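Uncharacterized protein (Neisseria meningitidis serogroup B, PDB 3OI8) binds adenosine between its paired CBS domains and belongs to a longer CorC-family protein that probably takes part in magnesium and cobalt ion transport. Local coordinates at residues T63-V66 with I67-H71; A90-L93 with L94-M97; L148-F151 with E152-I155. All coordinates share one frame; numbering follows the deposited sequence.

Interaction 1 (T63-V66 with I67-H71). With ADN (adenosine), chain C.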
ATOM      1  N   THR A  63      -9.172  -6.871  20.031  1.00 21.26           N
ATOM      2  CA  THR A  63      -8.355  -5.665  20.029  1.00 24.52           C
ATOM      3  C   THR A  63      -6.914  -5.944  20.480  1.00 29.76           C
ATOM      4  O   THR A  63      -5.963  -5.457  19.868  1.00 32.99           O
ATOM      5  CB  THR A  63      -8.989  -4.532  20.880  1.00 23.84           C
ATOM      6  OG1 THR A  63     -10.223  -4.116  20.277  1.00 21.22           O
ATOM      7  CG2 THR A  63      -8.058  -3.335  20.951  1.00 24.75           C
ATOM      8  N   ALA A  64      -6.759  -6.720  21.547  1.00 31.99           N
ATOM      9  CA  ALA A  64      -5.428  -7.055  22.048  1.00 32.99           C
ATOM     10  C   ALA A  64      -4.619  -7.846  21.016  1.00 29.80           C
ATOM     11  O   ALA A  64      -3.423  -7.636  20.865  1.00 29.58           O
ATOM     12  CB  ALA A  64      -5.521  -7.814  23.373  1.00 28.78           C
ATOM     13  N   TYR A  65      -5.283  -8.745  20.298  1.00 29.31           N
ATOM     14  CA  TYR A  65      -4.617  -9.560  19.295  1.00 30.86           C
ATOM     15  C   TYR A  65      -4.191  -8.694  18.111  1.00 29.87           C
ATOM     16  O   TYR A  65      -3.063  -8.813  17.616  1.00 29.38           O
ATOM     17  CB  TYR A  65      -5.537 -10.694  18.844  1.00 27.92           C
ATOM     18  CG  TYR A  65      -4.920 -11.680  17.876  1.00 30.31           C
ATOM     19  CD1 TYR A  65      -4.142 -12.735  18.333  1.00 38.20           C
ATOM     20  CD2 TYR A  65      -5.134 -11.563  16.498  1.00 35.43           C
ATOM     21  CE1 TYR A  65      -3.577 -13.649  17.450  1.00 42.47           C
ATOM     22  CE2 TYR A  65      -4.577 -12.470  15.607  1.00 32.79           C
ATOM     23  CZ  TYR A  65      -3.799 -13.515  16.093  1.00 35.37           C
ATOM     24  OH  TYR A  65      -3.242 -14.423  15.224  1.00 40.28           O
ATOM     25  N   VAL A  66      -5.085  -7.808  17.680  1.00 23.98           N
ATOM     26  CA  VAL A  66      -4.793  -6.878  16.586  1.00 25.32           C
ATOM     27  C   VAL A  66      -3.590  -5.983  16.901  1.00 31.00           C
ATOM     28  O   VAL A  66      -2.731  -5.756  16.054  1.00 29.48           O
ATOM     29  CB  VAL A  66      -6.011  -5.988  16.283  1.00 25.83           C
ATOM     30  CG1 VAL A  66      -5.627  -4.830  15.386  1.00 26.18           C
ATOM     31  CG2 VAL A  66      -7.142  -6.814  15.650  1.00 29.93           C
ATOM     32  N   ILE A  67      -3.522  -5.481  18.129  1.00 28.62           N
ATOM     33  CA  ILE A  67      -2.403  -4.640  18.537  1.00 27.42           C
ATOM     34  C   ILE A  67      -1.111  -5.447  18.605  1.00 33.76           C
ATOM     35  O   ILE A  67      -0.058  -5.011  18.127  1.00 35.98           O
ATOM     36  CB  ILE A  67      -2.681  -3.992  19.894  1.00 32.87           C
ATOM     37  CG1 ILE A  67      -3.757  -2.914  19.743  1.00 30.59           C
ATOM     38  CG2 ILE A  67      -1.383  -3.451  20.525  1.00 35.48           C
ATOM     39  CD1 ILE A  67      -4.346  -2.466  21.064  1.00 25.67           C
ATOM     40  N   ASP A  68      -1.208  -6.640  19.177  1.00 31.16           N
ATOM     41  CA  ASP A  68      -0.056  -7.511  19.339  1.00 39.73           C
ATOM     42  C   ASP A  68       0.596  -7.861  18.005  1.00 40.99           C
ATOM     43  O   ASP A  68       1.811  -7.818  17.883  1.00 41.26           O
ATOM     44  CB  ASP A  68      -0.457  -8.795  20.067  1.00 42.73           C
ATOM     45  CG  ASP A  68       0.748  -9.598  20.531  1.00 61.63           C
ATOM     46  OD1 ASP A  68       1.757  -8.976  20.934  1.00 64.19           O
ATOM     47  OD2 ASP A  68       0.689 -10.848  20.494  1.00 67.51           O
ATOM     48  N   THR A  69      -0.211  -8.219  17.008  1.00 38.37           N
ATOM     49  CA  THR A  69       0.330  -8.638  15.719  1.00 35.98           C
ATOM     50  C   THR A  69       0.628  -7.430  14.844  1.00 41.96           C
ATOM     51  O   THR A  69       1.422  -7.505  13.912  1.00 46.03           O
ATOM     52  CB  THR A  69      -0.633  -9.574  14.977  1.00 40.36           C
ATOM     53  OG1 THR A  69      -1.876  -8.902  14.770  1.00 37.74           O
ATOM     54  CG2 THR A  69      -0.882 -10.842  15.780  1.00 42.85           C
ATOM     55  N   ALA A  70      -0.025  -6.318  15.154  1.00 41.57           N
ATOM     56  CA  ALA A  70       0.210  -5.054  14.465  1.00 44.29           C
ATOM     57  C   ALA A  70      -0.193  -5.052  12.983  1.00 46.86           C
ATOM     58  O   ALA A  70       0.186  -4.139  12.245  1.00 54.04           O
ATOM     59  CB  ALA A  70       1.670  -4.624  14.622  1.00 38.11           C
ATOM     60  N   HIS A  71      -0.947  -6.058  12.543  1.00 39.46           N
ATOM     61  CA  HIS A  71      -1.429  -6.066  11.155  1.00 37.77           C
ATOM     62  C   HIS A  71      -2.576  -5.082  11.005  1.00 27.50           C
ATOM     63  O   HIS A  71      -3.215  -4.690  11.994  1.00 27.67           O
ATOM     64  CB  HIS A  71      -1.920  -7.455  10.706  1.00 41.82           C
ATOM     65  CG  HIS A  71      -0.910  -8.548  10.856  1.00 47.95           C
ATOM     66  ND1 HIS A  71       0.350  -8.484  10.298  1.00 54.16           N
ATOM     67  CD2 HIS A  71      -0.987  -9.752  11.475  1.00 45.79           C
ATOM     68  CE1 HIS A  71       1.011  -9.592  10.587  1.00 55.33           C
ATOM     69  NE2 HIS A  71       0.223 -10.375  11.301  1.00 48.90           N
TER
HETATM   70  O5' ADN C   2       1.837  -6.747   8.671  1.00 77.59           O
HETATM   71  C5' ADN C   2       3.206  -6.738   8.352  1.00 77.88           C
HETATM   72  C4' ADN C   2       3.544  -7.936   7.415  1.00 84.07           C
HETATM   73  O4' ADN C   2       2.946  -9.163   7.929  1.00 82.79           O
HETATM   74  C3' ADN C   2       2.992  -7.704   5.992  1.00 85.97           C
HETATM   75  O3' ADN C   2       4.032  -7.311   5.138  1.00 88.85           O
HETATM   76  C2' ADN C   2       2.435  -9.041   5.567  1.00 83.67           C
HETATM   77  O2' ADN C   2       3.415  -9.780   4.874  1.00 85.15           O
HETATM   78  C1' ADN C   2       2.134  -9.773   6.875  1.00 79.19           C
HETATM   79  N9  ADN C   2       0.717  -9.702   7.226  1.00 68.45           N
HETATM   80  C8  ADN C   2      -0.202  -8.492   7.134  1.00 61.71           C
HETATM   81  N7  ADN C   2      -1.550  -8.908   7.658  1.00 58.33           N
HETATM   82  C5  ADN C   2      -1.455 -10.383   8.085  1.00 59.85           C
HETATM   83  C6  ADN C   2      -2.500 -11.361   8.703  1.00 46.99           C
HETATM   84  N6  ADN C   2      -3.847 -10.880   9.012  1.00 29.86           N
HETATM   85  N1  ADN C   2      -2.113 -12.733   9.010  1.00 48.94           N
HETATM   86  C2  ADN C   2      -0.698 -13.220   8.736  1.00 52.25           C
HETATM   87  N3  ADN C   2       0.330 -12.260   8.134  1.00 55.88           N
HETATM   88  C4  ADN C   2      -0.063 -10.863   7.820  1.00 63.11           C
HETATM   89  O   HOH W   1      -2.624  -3.319  14.397  1.00 38.25           O

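Interaction 2 (A90-L93 with L94-M97)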
ATOM      1  N   ALA A  90      -8.442  -3.340  10.913  1.00 18.13           N
ATOM      2  CA  ALA A  90      -8.175  -2.911  12.282  1.00 23.26           C
ATOM      3  C   ALA A  90      -8.848  -1.570  12.622  1.00 32.35           C
ATOM      4  O   ALA A  90      -9.409  -1.389  13.705  1.00 26.98           O
ATOM      5  CB  ALA A  90      -6.660  -2.803  12.507  1.00 24.99           C
ATOM      6  N   LYS A  91      -8.778  -0.622  11.701  1.00 28.46           N
ATOM      7  CA  LYS A  91      -9.277   0.716  11.993  1.00 33.17           C
ATOM      8  C   LYS A  91     -10.802   0.817  11.995  1.00 34.51           C
ATOM      9  O   LYS A  91     -11.350   1.831  12.406  1.00 30.64           O
ATOM     10  CB  LYS A  91      -8.673   1.751  11.048  1.00 28.41           C
ATOM     11  CG  LYS A  91      -9.070   1.629   9.593  1.00 37.89           C
ATOM     12  CD  LYS A  91      -8.309   2.681   8.769  1.00 48.53           C
ATOM     13  CE  LYS A  91      -8.505   2.506   7.263  1.00 56.20           C
ATOM     14  NZ  LYS A  91      -9.863   2.923   6.805  1.00 57.53           N
ATOM     15  N   ASP A  92     -11.489  -0.224  11.536  1.00 27.26           N
ATOM     16  CA  ASP A  92     -12.948  -0.246  11.646  1.00 26.30           C
ATOM     17  C   ASP A  92     -13.370  -0.484  13.092  1.00 28.05           C
ATOM     18  O   ASP A  92     -14.497  -0.165  13.483  1.00 28.33           O
ATOM     19  CB  ASP A  92     -13.567  -1.273  10.678  1.00 25.44           C
ATOM     20  CG  ASP A  92     -13.506  -0.802   9.228  1.00 40.75           C
ATOM     21  OD1 ASP A  92     -13.335   0.420   9.022  1.00 48.96           O
ATOM     22  OD2 ASP A  92     -13.620  -1.632   8.294  1.00 35.02           O
ATOM     23  N   LEU A  93     -12.455  -1.023  13.897  1.00 21.86           N
ATOM     24  CA  LEU A  93     -12.727  -1.232  15.315  1.00 24.30           C
ATOM     25  C   LEU A  93     -12.928   0.100  16.067  1.00 25.47           C
ATOM     26  O   LEU A  93     -13.568   0.135  17.118  1.00 20.21           O
ATOM     27  CB  LEU A  93     -11.597  -2.026  15.977  1.00 28.78           C
ATOM     28  CG  LEU A  93     -11.504  -3.531  15.686  1.00 29.91           C
ATOM     29  CD1 LEU A  93     -10.217  -4.072  16.288  1.00 19.69           C
ATOM     30  CD2 LEU A  93     -12.711  -4.260  16.267  1.00 28.59           C
ATOM     31  N   LEU A  94     -12.395   1.185  15.523  1.00 27.43           N
ATOM     32  CA  LEU A  94     -12.461   2.471  16.211  1.00 23.24           C
ATOM     33  C   LEU A  94     -13.900   2.974  16.277  1.00 26.26           C
ATOM     34  O   LEU A  94     -14.219   3.880  17.043  1.00 27.28           O
ATOM     35  CB  LEU A  94     -11.589   3.503  15.506  1.00 26.26           C
ATOM     36  CG  LEU A  94     -10.079   3.271  15.533  1.00 24.83           C
ATOM     37  CD1 LEU A  94      -9.402   4.307  14.655  1.00 31.41           C
ATOM     38  CD2 LEU A  94      -9.546   3.330  16.957  1.00 27.03           C
ATOM     39  N   LYS A  95     -14.764   2.399  15.450  1.00 21.45           N
ATOM     40  CA  LYS A  95     -16.183   2.739  15.498  1.00 27.05           C
ATOM     41  C   LYS A  95     -16.765   2.431  16.878  1.00 22.56           C
ATOM     42  O   LYS A  95     -17.832   2.928  17.240  1.00 27.80           O
ATOM     43  CB  LYS A  95     -16.959   1.969  14.416  1.00 26.07           C
ATOM     44  CG  LYS A  95     -16.540   2.314  12.986  1.00 46.89           C
ATOM     45  CD  LYS A  95     -17.315   1.495  11.954  1.00 55.92           C
ATOM     46  CE  LYS A  95     -16.717   1.633  10.553  1.00 62.42           C
ATOM     47  NZ  LYS A  95     -17.162   0.540   9.622  1.00 61.89           N
ATOM     48  N   TYR A  96     -16.070   1.596  17.645  1.00 24.75           N
ATOM     49  CA  TYR A  96     -16.592   1.169  18.938  1.00 25.41           C
ATOM     50  C   TYR A  96     -15.757   1.709  20.090  1.00 25.45           C
ATOM     51  O   TYR A  96     -15.817   1.195  21.197  1.00 26.13           O
ATOM     52  CB  TYR A  96     -16.678  -0.359  19.009  1.00 19.84           C
ATOM     53  CG  TYR A  96     -17.742  -0.928  18.116  1.00 18.65           C
ATOM     54  CD1 TYR A  96     -19.089  -0.727  18.400  1.00 19.35           C
ATOM     55  CD2 TYR A  96     -17.405  -1.670  16.985  1.00 23.71           C
ATOM     56  CE1 TYR A  96     -20.072  -1.248  17.576  1.00 18.25           C
ATOM     57  CE2 TYR A  96     -18.377  -2.188  16.154  1.00 22.02           C
ATOM     58  CZ  TYR A  96     -19.708  -1.981  16.458  1.00 31.14           C
ATOM     59  OH  TYR A  96     -20.683  -2.510  15.641  1.00 32.10           O
HETATM   60  N   MSE A  97     -14.975   2.745  19.814  1.00 29.21           N
HETATM   61  CA  MSE A  97     -14.101   3.336  20.817  1.00 30.96           C
HETATM   62  C   MSE A  97     -14.874   3.749  22.068  1.00 33.98           C
HETATM   63  O   MSE A  97     -14.427   3.519  23.192  1.00 43.00           O
HETATM   64  CB  MSE A  97     -13.391   4.548  20.217  1.00 39.90           C
HETATM   65  CG  MSE A  97     -12.702   5.462  21.220  1.00 44.88           C
HETATM   66 SE   MSE A  97     -10.825   5.057  21.503  0.54 52.94          SE
HETATM   67  CE  MSE A  97     -10.461   4.080  19.836  1.00 23.72           C
TER

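Interaction 3 (L148-F151 with E152-I155). With ADN (adenosine), chain C.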
ATOM      1  N   LEU A 148      -3.206 -16.315   2.320  1.00 11.35           N
ATOM      2  CA  LEU A 148      -3.710 -14.978   2.020  1.00 14.69           C
ATOM      3  C   LEU A 148      -2.593 -14.221   1.307  1.00 19.71           C
ATOM      4  O   LEU A 148      -1.428 -14.654   1.331  1.00 21.54           O
ATOM      5  CB  LEU A 148      -4.170 -14.260   3.305  1.00 19.00           C
ATOM      6  CG  LEU A 148      -3.147 -13.904   4.392  1.00 23.94           C
ATOM      7  CD1 LEU A 148      -2.309 -12.688   4.007  1.00 24.70           C
ATOM      8  CD2 LEU A 148      -3.855 -13.630   5.736  1.00 20.76           C
ATOM      9  N   VAL A 149      -2.950 -13.130   0.642  1.00 20.02           N
ATOM     10  CA  VAL A 149      -1.963 -12.306  -0.053  1.00 16.22           C
ATOM     11  C   VAL A 149      -2.348 -10.839   0.102  1.00 19.15           C
ATOM     12  O   VAL A 149      -3.549 -10.497   0.095  1.00 19.29           O
ATOM     13  CB  VAL A 149      -1.776 -12.738  -1.554  1.00 24.30           C
ATOM     14  CG1 VAL A 149      -3.090 -12.702  -2.317  1.00 18.88           C
ATOM     15  CG2 VAL A 149      -0.694 -11.887  -2.251  1.00 19.54           C
ATOM     16  N   THR A 150      -1.342  -9.984   0.295  1.00 13.68           N
ATOM     17  CA  THR A 150      -1.600  -8.570   0.537  1.00 13.48           C
ATOM     18  C   THR A 150      -0.893  -7.648  -0.464  1.00 18.08           C
ATOM     19  O   THR A 150       0.162  -7.980  -1.006  1.00 21.99           O
ATOM     20  CB  THR A 150      -1.155  -8.148   1.966  1.00 23.18           C
ATOM     21  OG1 THR A 150       0.275  -8.097   2.012  1.00 24.40           O
ATOM     22  CG2 THR A 150      -1.652  -9.155   3.023  1.00 19.14           C
ATOM     23  N   PHE A 151      -1.516  -6.494  -0.684  1.00 27.79           N
ATOM     24  CA  PHE A 151      -0.991  -5.415  -1.515  1.00 27.17           C
ATOM     25  C   PHE A 151       0.408  -5.031  -1.058  1.00 30.72           C
ATOM     26  O   PHE A 151       1.351  -5.005  -1.847  1.00 32.22           O
ATOM     27  CB  PHE A 151      -1.945  -4.216  -1.418  1.00 29.02           C
ATOM     28  CG  PHE A 151      -1.454  -2.968  -2.117  1.00 37.70           C
ATOM     29  CD1 PHE A 151      -1.492  -2.870  -3.500  1.00 30.13           C
ATOM     30  CD2 PHE A 151      -0.993  -1.882  -1.382  1.00 38.16           C
ATOM     31  CE1 PHE A 151      -1.045  -1.717  -4.146  1.00 44.09           C
ATOM     32  CE2 PHE A 151      -0.549  -0.729  -2.015  1.00 47.56           C
ATOM     33  CZ  PHE A 151      -0.575  -0.645  -3.403  1.00 45.08           C
ATOM     34  N   GLU A 152       0.556  -4.771   0.231  1.00 37.03           N
ATOM     35  CA  GLU A 152       1.837  -4.301   0.741  1.00 46.86           C
ATOM     36  C   GLU A 152       2.952  -5.322   0.548  1.00 44.54           C
ATOM     37  O   GLU A 152       4.113  -4.950   0.368  1.00 43.35           O
ATOM     38  CB  GLU A 152       1.712  -3.844   2.198  1.00 59.93           C
ATOM     39  CG  GLU A 152       0.741  -2.668   2.353  1.00 77.49           C
ATOM     40  CD  GLU A 152       0.790  -2.014   3.723  1.00 91.60           C
ATOM     41  OE1 GLU A 152       0.219  -0.908   3.873  1.00 93.40           O
ATOM     42  OE2 GLU A 152       1.398  -2.599   4.647  1.00 96.54           O
ATOM     43  N   ASP A 153       2.599  -6.604   0.549  1.00 35.66           N
ATOM     44  CA  ASP A 153       3.578  -7.660   0.299  1.00 33.88           C
ATOM     45  C   ASP A 153       4.050  -7.698  -1.153  1.00 38.70           C
ATOM     46  O   ASP A 153       5.208  -7.997  -1.427  1.00 42.30           O
ATOM     47  CB  ASP A 153       3.004  -9.030   0.653  1.00 47.26           C
ATOM     48  CG  ASP A 153       3.152  -9.362   2.114  1.00 54.51           C
ATOM     49  OD1 ASP A 153       3.928  -8.658   2.800  1.00 55.18           O
ATOM     50  OD2 ASP A 153       2.499 -10.328   2.568  1.00 46.35           O
ATOM     51  N   ILE A 154       3.148  -7.429  -2.085  1.00 33.65           N
ATOM     52  CA  ILE A 154       3.503  -7.547  -3.494  1.00 32.75           C
ATOM     53  C   ILE A 154       4.184  -6.287  -4.062  1.00 35.64           C
ATOM     54  O   ILE A 154       4.901  -6.371  -5.060  1.00 47.57           O
ATOM     55  CB  ILE A 154       2.301  -7.990  -4.372  1.00 30.19           C
ATOM     56  CG1 ILE A 154       1.259  -6.883  -4.501  1.00 33.25           C
ATOM     57  CG2 ILE A 154       1.663  -9.263  -3.824  1.00 31.74           C
ATOM     58  CD1 ILE A 154       0.118  -7.275  -5.431  1.00 35.08           C
ATOM     59  N   ILE A 155       3.972  -5.136  -3.423  1.00 33.62           N
ATOM     60  CA  ILE A 155       4.579  -3.878  -3.878  1.00 35.75           C
ATOM     61  C   ILE A 155       5.938  -3.664  -3.227  1.00 40.75           C
ATOM     62  O   ILE A 155       6.623  -2.683  -3.518  1.00 40.38           O
ATOM     63  CB  ILE A 155       3.699  -2.626  -3.588  1.00 34.25           C
ATOM     64  CG1 ILE A 155       3.634  -2.333  -2.083  1.00 39.53           C
ATOM     65  CG2 ILE A 155       2.321  -2.764  -4.209  1.00 29.33           C
ATOM     66  CD1 ILE A 155       2.804  -1.094  -1.706  1.00 33.27           C
TER
HETATM   67  O5' ADN C   2       1.837  -6.747   8.671  1.00 77.59           O
HETATM   68  C5' ADN C   2       3.206  -6.738   8.352  1.00 77.88           C
HETATM   69  C4' ADN C   2       3.544  -7.936   7.415  1.00 84.07           C
HETATM   70  O4' ADN C   2       2.946  -9.163   7.929  1.00 82.79           O
HETATM   71  C3' ADN C   2       2.992  -7.704   5.992  1.00 85.97           C
HETATM   72  O3' ADN C   2       4.032  -7.311   5.138  1.00 88.85           O
HETATM   73  C2' ADN C   2       2.435  -9.041   5.567  1.00 83.67           C
HETATM   74  O2' ADN C   2       3.415  -9.780   4.874  1.00 85.15           O
HETATM   75  C1' ADN C   2       2.134  -9.773   6.875  1.00 79.19           C
HETATM   76  N9  ADN C   2       0.717  -9.702   7.226  1.00 68.45           N
HETATM   77  C8  ADN C   2      -0.202  -8.492   7.134  1.00 61.71           C
HETATM   78  N7  ADN C   2      -1.550  -8.908   7.658  1.00 58.33           N
HETATM   79  C5  ADN C   2      -1.455 -10.383   8.085  1.00 59.85           C
HETATM   80  C6  ADN C   2      -2.500 -11.361   8.703  1.00 46.99           C
HETATM   81  N6  ADN C   2      -3.847 -10.880   9.012  1.00 29.86           N
HETATM   82  N1  ADN C   2      -2.113 -12.733   9.010  1.00 48.94           N
HETATM   83  C2  ADN C   2      -0.698 -13.220   8.736  1.00 52.25           C
HETATM   84  N3  ADN C   2       0.330 -12.260   8.134  1.00 55.88           N
HETATM   85  C4  ADN C   2      -0.063 -10.863   7.820  1.00 63.11           C
HETATM   86  O   HOH W   2       1.085 -11.628   0.810  1.00 27.29           O

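Interaction 1 (T63-V66 with I67-H71)
The phenol ring of Tyr65 carries the methyl of Thr69 on one face: CG2 lies 4.1 Å from the ring centroid and 15° off the ring normal, a CH-pi contact one helical turn apart. The imidazole of His71 is covered on both faces. The backbone O of Thr69 stands 3.8 Å above the plane over the centre of the His71 ring, and the purine of adenosine takes the opposite face with C5 over the centre. At the edge, in the ring plane, His71 ND1 is hydrogen-bonded to adenosine O5' at 2.8 Å; NE2 is held by Asn51, so bonds at both nitrogens and the two covered faces together restrict the ring's rotation. Tyr65 and Thr69 lie in the last turns of helix 59-69 of a CBS domain, the helix of the beta-alpha-beta unit formed with strands 53-54 and 73-77, and His71, just past its end, reaches the adenosine. With chi1 at 59°, Thr69 turns OG1 back to Tyr65 O, to which it donates a bond of 3.1 Å, while CG2 is left to lie over the ring. Tyr65 O therefore has two donors, since Thr69 N also reaches it, from the other face of the carbonyl plane. Ala70, with positive phi, leaves the helical conformation, yet its N still bonds to Val66 O at 2.9 Å. A water donates to both Val66 O and His71 O, bridging the last turn to the departing chain. Further back, Thr63 CG2 meets Ile67 CD1 at 3.8 Å, beside a surface packed by the second subunit, whose Lys95 touches Ile67.

Interaction 2 (A90-L93 with L94-M97)
Asp92 and Lys95 lie side by side with their side chains pointing the same way, three residues apart on the short 3-10 segment that follows strand 84-89 in the first CBS domain and packs at the interface with the second subunit. In both, CG is anti to the carbonyl carbon (chi1 -73° for Asp92 and -63° for Lys95), and the lysine chain is extended beyond CG. That course takes Lys95 across the carbonyl oxygen of Asp92, with CG 3.3 Å from Asp92 O, before NZ comes alongside the carboxylate. The salt bridge that results is long, 3.9 Å between Lys95 NZ and Asp92 OD1. Arg110 makes a salt bridge with the other oxygen, OD2, so the carboxylate has two cationic partners, one of them distant.

The neighbouring leucines serve both subunits. Leu93 packs on Ile62 and Thr63 of helix 59-69 and on Ile108 of helix 105-108, and also touches Leu94 of the second subunit. Leu94 bends over the preceding turn, its CB 3.5 Å from Lys91 O, and meets its counterpart Leu94 of the second subunit. Tyr96 sets its CB 3.7 Å from Leu93 O and forms an edge-to-face pair with Phe103.

Backbone bonds of the i to i+3 kind confirm the 3-10 winding. Tyr96 N donates to Leu93 O at 2.9 Å and Lys95 N to Asp92 O at 3.2 Å, whereas Leu94 N to Lys91 O is weak.

Chemically, the leucines supply apolar contacts within and between subunits, while Asp92 takes part in charge pairing and would probably remain ionised, Arg110 being its strongest polar partner and Lys95 a long, weaker one.

Interaction 3 (L148-F151 with E152-I155)
A strand-to-helix junction in the second CBS domain, where strand 145-150 passes into helix 151-154, forms the ribose-binding side of the adenosine pocket. Thr150 is the N-cap: its OG1 accepts from Asp153 N at 3.1 Å, with an N-H...O angle of 144°. A chi1 of 73° puts OG1 between the backbone N and the carbonyl carbon, and from there it can reach forward to the open amide of the first turn. Ile154 N donates to Thr150 O at 3.2 Å and continues the helical bonding.

The capped residue is itself the ligand contact. Asp153 OD1 accepts from adenosine O3' at 2.7 Å; the ribose O2' also lies close to the carboxylate, but its modelled position is doubtful. A water donates to Asp153 OD2 and accepts from Thr150 N, linking the carboxylate to the end of the strand. Leu148, two residues before the cap, reaches the purine with CD2, 3.8 Å from adenosine N1.

Along the same turn Phe151 and Ile155 pack together. Ile155 CG2 lies over one face of the phenyl ring, 3.8 Å from its centroid and 21° off the normal, while CD1 of the same residue comes to 3.4 Å from Phe151 CE2. Leu125 and Phe128 of helix 121-130 also pack against Phe151, and Ile155 meets Ile155 of the second subunit.

An acidic residue on the first turn of a helix, binding a ribose hydroxyl three residues after a threonine N-cap, is the T-x-x-D pattern by which CBS domains commonly hold a ribose.

Along the chain the three contacts follow in series. Interactions 1 and 2 belong to the first CBS domain, with centres 13 Å apart, and touch directly: Val66 CG1 packs on Ala90 CB at 3.7 Å, joining the end of helix 59-69 to the 3-10 segment after strand 84-89. Interaction 3 lies in the second CBS domain, near the centre of the chain, about 19 Å from interaction 1 and 23 Å from interaction 2, centre to centre. No direct touch joins it to either, but interactions 1 and 3 meet the same adenosine, which thus bridges the two domains. All three also contact the second subunit, placing nucleoside pocket and dimer interface close together.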